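RsbT co-antagonist protein RsbRA (Bacillus subtilis, PDB 2BNL) regulates sigma-B activity in response to salt and heat stress as a stressosome component, stimulating the RsbT kinase toward RsbS in vitro. Local coordinates at residues A[4-15]-A[50-58]. Residues are numbered along the deposited sequence; the frame is centred on the assembly and turned at random.
Sequences NQTVYQFIAENQ and IDILLLSVK
Carrying Tyr-8 and Ile-11 toward Leu-54 and Ile-50, helix 5-13 crosses the 50-54 part of helix 39-54 in a steeply inclined, broadly antiparallel sense, N-to-C directions 137° apart and axes 10.5 Å at closest approach. With CG anti to the backbone N (chi1 -177°), Tyr-8 reaches across, and its OH donates a hydrogen bond of 2.6 Å to Leu-54 O, arriving in the carbonyl plane on a lone pair. Leu-54 CD2 meets the ring in an off-centre CH-pi contact, 4.2 Å from the centroid, while Val-57 CB comes in obliquely from the opposite side of the ring plane, 3.6 Å from Tyr-8 CD1. A phenylalanine in place of Tyr-8 would keep the ring but would probably leave Leu-54 O without this donor. Leu-54 sits as a knob among Tyr-8, Ile-11, Ala-12 and Gln-15; Gln-15 NE2 bonds back to Ala-12 O, fixing the amide beside Leu-54 CD1. Deeper in, Ile-11 divides its branches, CG2 lying 4.0 Å from Ile-50 CG2 and CD1 against Leu-53 CD1. At the far end Asn-4 ND2 donates to Val-57 O (2.8 Å, 162° at the hydrogen) from above the carbonyl plane, and a water bridges that oxygen to Asn-4 N. Phe-119 of helix 109-135 touches both Asn-4 and Ile-11. The contact fastens the N-terminal helix to helix 39-54 in the all-helical N-terminal domain of RsbRA, a non-heme globin.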
loop_
_atom_site.group_PDB
_atom_site.type_symbol
_atom_site.label_atom_id
_atom_site.label_comp_id
_atom_site.label_asym_id
_atom_site.label_seq_id
_atom_site.Cartn_x
_atom_site.Cartn_y
_atom_site.Cartn_z
ATOM N N ASN A 4 5.558 2.039 18.349
ATOM C CA ASN A 4 5.574 0.840 17.544
ATOM C C ASN A 4 6.178 -0.288 18.345
ATOM O O ASN A 4 6.599 -1.269 17.775
ATOM C CB ASN A 4 6.471 1.140 16.335
ATOM C CG ASN A 4 5.795 2.034 15.308
ATOM O OD1 ASN A 4 4.550 1.936 15.117
ATOM N ND2 ASN A 4 6.591 2.962 14.665
ATOM N N GLN A 5 6.287 -0.118 19.671
ATOM C CA GLN A 5 6.994 -1.092 20.537
ATOM C C GLN A 5 6.455 -2.515 20.416
ATOM O O GLN A 5 7.221 -3.492 20.302
ATOM C CB GLN A 5 6.990 -0.643 21.963
ATOM C CG GLN A 5 7.666 -1.665 22.855
ATOM C CD GLN A 5 7.737 -1.231 24.271
ATOM O OE1 GLN A 5 7.463 -0.033 24.600
ATOM N NE2 GLN A 5 8.101 -2.186 25.145
ATOM N N THR A 6 5.135 -2.639 20.445
ATOM C CA THR A 6 4.523 -3.971 20.427
ATOM C C THR A 6 4.861 -4.771 19.130
ATOM O O THR A 6 5.292 -5.889 19.195
ATOM C CB THR A 6 2.937 -3.874 20.648
ATOM O OG1 THR A 6 2.711 -3.318 21.934
ATOM C CG2 THR A 6 2.330 -5.303 20.678
ATOM N N VAL A 7 4.676 -4.163 17.963
ATOM C CA VAL A 7 4.948 -4.810 16.724
ATOM C C VAL A 7 6.437 -5.014 16.583
ATOM O O VAL A 7 6.908 -6.070 16.208
ATOM C CB VAL A 7 4.322 -4.005 15.541
ATOM C CG1 VAL A 7 4.812 -4.459 14.185
ATOM C CG2 VAL A 7 2.735 -4.057 15.648
ATOM N N TYR A 8 7.207 -3.961 16.855
ATOM C CA TYR A 8 8.685 -4.085 16.721
ATOM C C TYR A 8 9.201 -5.255 17.523
ATOM O O TYR A 8 9.985 -6.079 17.019
ATOM C CB TYR A 8 9.391 -2.729 17.125
ATOM C CG TYR A 8 10.895 -2.737 16.945
ATOM C CD1 TYR A 8 11.473 -2.182 15.777
ATOM C CD2 TYR A 8 11.722 -3.439 17.830
ATOM C CE1 TYR A 8 12.808 -2.207 15.581
ATOM C CE2 TYR A 8 13.101 -3.516 17.622
ATOM C CZ TYR A 8 13.632 -2.885 16.500
ATOM O OH TYR A 8 14.954 -2.951 16.228
ATOM N N GLN A 9 8.785 -5.343 18.792
ATOM C CA GLN A 9 9.199 -6.436 19.651
ATOM C C GLN A 9 8.843 -7.829 19.157
ATOM O O GLN A 9 9.620 -8.732 19.250
ATOM C CB GLN A 9 8.680 -6.202 21.038
ATOM C CG GLN A 9 8.472 -7.468 21.818
ATOM C CD GLN A 9 7.890 -7.270 23.243
ATOM O OE1 GLN A 9 6.821 -6.614 23.490
ATOM N NE2 GLN A 9 8.587 -7.841 24.156
ATOM N N PHE A 10 7.675 -7.971 18.544
ATOM C CA PHE A 10 7.307 -9.223 18.018
ATOM C C PHE A 10 8.180 -9.578 16.842
ATOM O O PHE A 10 8.642 -10.692 16.725
ATOM C CB PHE A 10 5.793 -9.244 17.660
ATOM C CG PHE A 10 5.332 -10.576 17.223
ATOM C CD1 PHE A 10 4.752 -11.456 18.130
ATOM C CD2 PHE A 10 5.525 -10.996 15.922
ATOM C CE1 PHE A 10 4.345 -12.725 17.686
ATOM C CE2 PHE A 10 5.138 -12.267 15.495
ATOM C CZ PHE A 10 4.547 -13.124 16.361
ATOM N N ILE A 11 8.470 -8.633 15.971
ATOM C CA ILE A 11 9.391 -8.889 14.867
ATOM C C ILE A 11 10.739 -9.256 15.390
ATOM O O ILE A 11 11.283 -10.270 14.914
ATOM C CB ILE A 11 9.487 -7.713 13.873
ATOM C CG1 ILE A 11 8.088 -7.446 13.276
ATOM C CG2 ILE A 11 10.635 -7.915 12.791
ATOM C CD1 ILE A 11 8.017 -5.985 12.690
ATOM N N ALA A 12 11.303 -8.478 16.360
ATOM C CA ALA A 12 12.615 -8.765 16.920
ATOM C C ALA A 12 12.701 -10.195 17.503
ATOM O O ALA A 12 13.728 -10.827 17.324
ATOM C CB ALA A 12 13.017 -7.764 17.958
ATOM N N GLU A 13 11.624 -10.687 18.150
ATOM C CA GLU A 13 11.603 -11.971 18.813
ATOM C C GLU A 13 11.281 -13.150 17.907
ATOM O O GLU A 13 11.434 -14.236 18.331
ATOM C CB GLU A 13 10.605 -11.965 19.982
ATOM C CG GLU A 13 11.115 -11.091 21.039
ATOM C CD GLU A 13 10.085 -10.662 22.052
ATOM O OE1 GLU A 13 8.874 -11.027 21.903
ATOM O OE2 GLU A 13 10.511 -9.875 22.970
ATOM N N ASN A 14 10.930 -12.892 16.656
ATOM C CA ASN A 14 10.418 -13.938 15.741
ATOM C C ASN A 14 11.058 -13.834 14.389
ATOM O O ASN A 14 10.405 -14.055 13.380
ATOM C CB ASN A 14 8.902 -13.791 15.660
ATOM C CG ASN A 14 8.218 -14.134 17.036
ATOM O OD1 ASN A 14 8.105 -15.314 17.386
ATOM N ND2 ASN A 14 7.767 -13.101 17.794
ATOM N N GLN A 15 12.343 -13.440 14.375
ATOM C CA GLN A 15 12.984 -13.094 13.145
ATOM C C GLN A 15 13.075 -14.295 12.181
ATOM O O GLN A 15 12.824 -14.137 10.985
ATOM C CB GLN A 15 14.371 -12.553 13.382
ATOM C CG GLN A 15 14.421 -11.082 13.957
ATOM C CD GLN A 15 15.847 -10.631 14.375
ATOM O OE1 GLN A 15 16.738 -10.666 13.552
ATOM N NE2 GLN A 15 16.059 -10.258 15.658
ATOM N N ILE A 50 13.341 -7.360 6.544
ATOM C CA ILE A 50 13.354 -7.404 7.995
ATOM C C ILE A 50 14.402 -6.391 8.604
ATOM O O ILE A 50 14.131 -5.788 9.636
ATOM C CB ILE A 50 13.616 -8.846 8.577
ATOM C CG1 ILE A 50 12.522 -9.817 8.175
ATOM C CG2 ILE A 50 13.440 -8.956 10.155
ATOM C CD1 ILE A 50 12.864 -11.454 8.221
ATOM N N ASP A 51 15.572 -6.310 8.006
ATOM C CA ASP A 51 16.645 -5.421 8.453
ATOM C C ASP A 51 16.170 -3.952 8.386
ATOM O O ASP A 51 16.458 -3.213 9.287
ATOM C CB ASP A 51 17.883 -5.529 7.589
ATOM C CG ASP A 51 18.741 -6.748 7.906
ATOM O OD1 ASP A 51 18.396 -7.543 8.788
ATOM O OD2 ASP A 51 19.771 -6.857 7.230
ATOM N N ILE A 52 15.414 -3.607 7.356
ATOM C CA ILE A 52 14.672 -2.314 7.282
ATOM C C ILE A 52 13.712 -2.083 8.439
ATOM O O ILE A 52 13.756 -1.024 9.092
ATOM C CB ILE A 52 13.978 -2.089 5.932
ATOM C CG1 ILE A 52 15.023 -1.918 4.809
ATOM C CG2 ILE A 52 12.979 -0.953 6.009
ATOM C CD1 ILE A 52 14.544 -2.346 3.410
ATOM N N LEU A 53 12.942 -3.096 8.758
ATOM C CA LEU A 53 11.980 -2.999 9.810
ATOM C C LEU A 53 12.687 -2.745 11.116
ATOM O O LEU A 53 12.247 -1.890 11.892
ATOM C CB LEU A 53 11.111 -4.268 9.867
ATOM C CG LEU A 53 10.307 -4.648 8.658
ATOM C CD1 LEU A 53 9.539 -5.962 8.963
ATOM C CD2 LEU A 53 9.430 -3.640 8.103
ATOM N N LEU A 54 13.781 -3.471 11.365
ATOM C CA LEU A 54 14.494 -3.400 12.661
ATOM C C LEU A 54 15.173 -1.994 12.903
ATOM O O LEU A 54 15.476 -1.661 14.012
ATOM C CB LEU A 54 15.469 -4.594 12.763
ATOM C CG LEU A 54 14.714 -5.919 13.000
ATOM C CD1 LEU A 54 15.722 -7.036 13.004
ATOM C CD2 LEU A 54 13.848 -5.955 14.333
ATOM N N LEU A 55 15.405 -1.236 11.829
ATOM C CA LEU A 55 15.909 0.138 11.854
ATOM C C LEU A 55 14.814 1.162 11.963
ATOM O O LEU A 55 15.102 2.293 12.128
ATOM C CB LEU A 55 16.694 0.406 10.557
ATOM C CG LEU A 55 17.994 -0.364 10.385
ATOM C CD1 LEU A 55 18.477 -0.238 8.905
ATOM C CD2 LEU A 55 19.055 0.176 11.369
ATOM N N SER A 56 13.564 0.751 11.835
ATOM C CA SER A 56 12.378 1.665 11.630
ATOM C C SER A 56 11.417 1.875 12.792
ATOM O O SER A 56 10.198 2.147 12.601
ATOM C CB SER A 56 11.635 1.229 10.367
ATOM O OG SER A 56 12.475 1.283 9.249
ATOM N N VAL A 57 11.904 1.709 14.027
ATOM C CA VAL A 57 10.968 1.782 15.168
ATOM C C VAL A 57 10.297 3.202 15.299
ATOM O O VAL A 57 9.173 3.282 15.687
ATOM C CB VAL A 57 11.628 1.350 16.529
ATOM C CG1 VAL A 57 12.515 2.398 17.089
ATOM C CG2 VAL A 57 10.604 0.959 17.531
ATOM N N LYS A 58 11.024 4.236 14.914
ATOM C CA LYS A 58 10.554 5.597 14.964
ATOM C C LYS A 58 9.785 5.903 13.696
ATOM O O LYS A 58 8.620 6.307 13.734
ATOM C CB LYS A 58 11.721 6.535 15.139
ATOM C CG LYS A 58 11.308 8.008 15.338
ATOM C CD LYS A 58 12.541 8.925 15.339
ATOM C CE LYS A 58 12.058 10.395 15.420
ATOM N NZ LYS A 58 12.709 11.264 16.433
HETATM O O HOH W 1 7.795 4.288 17.855
#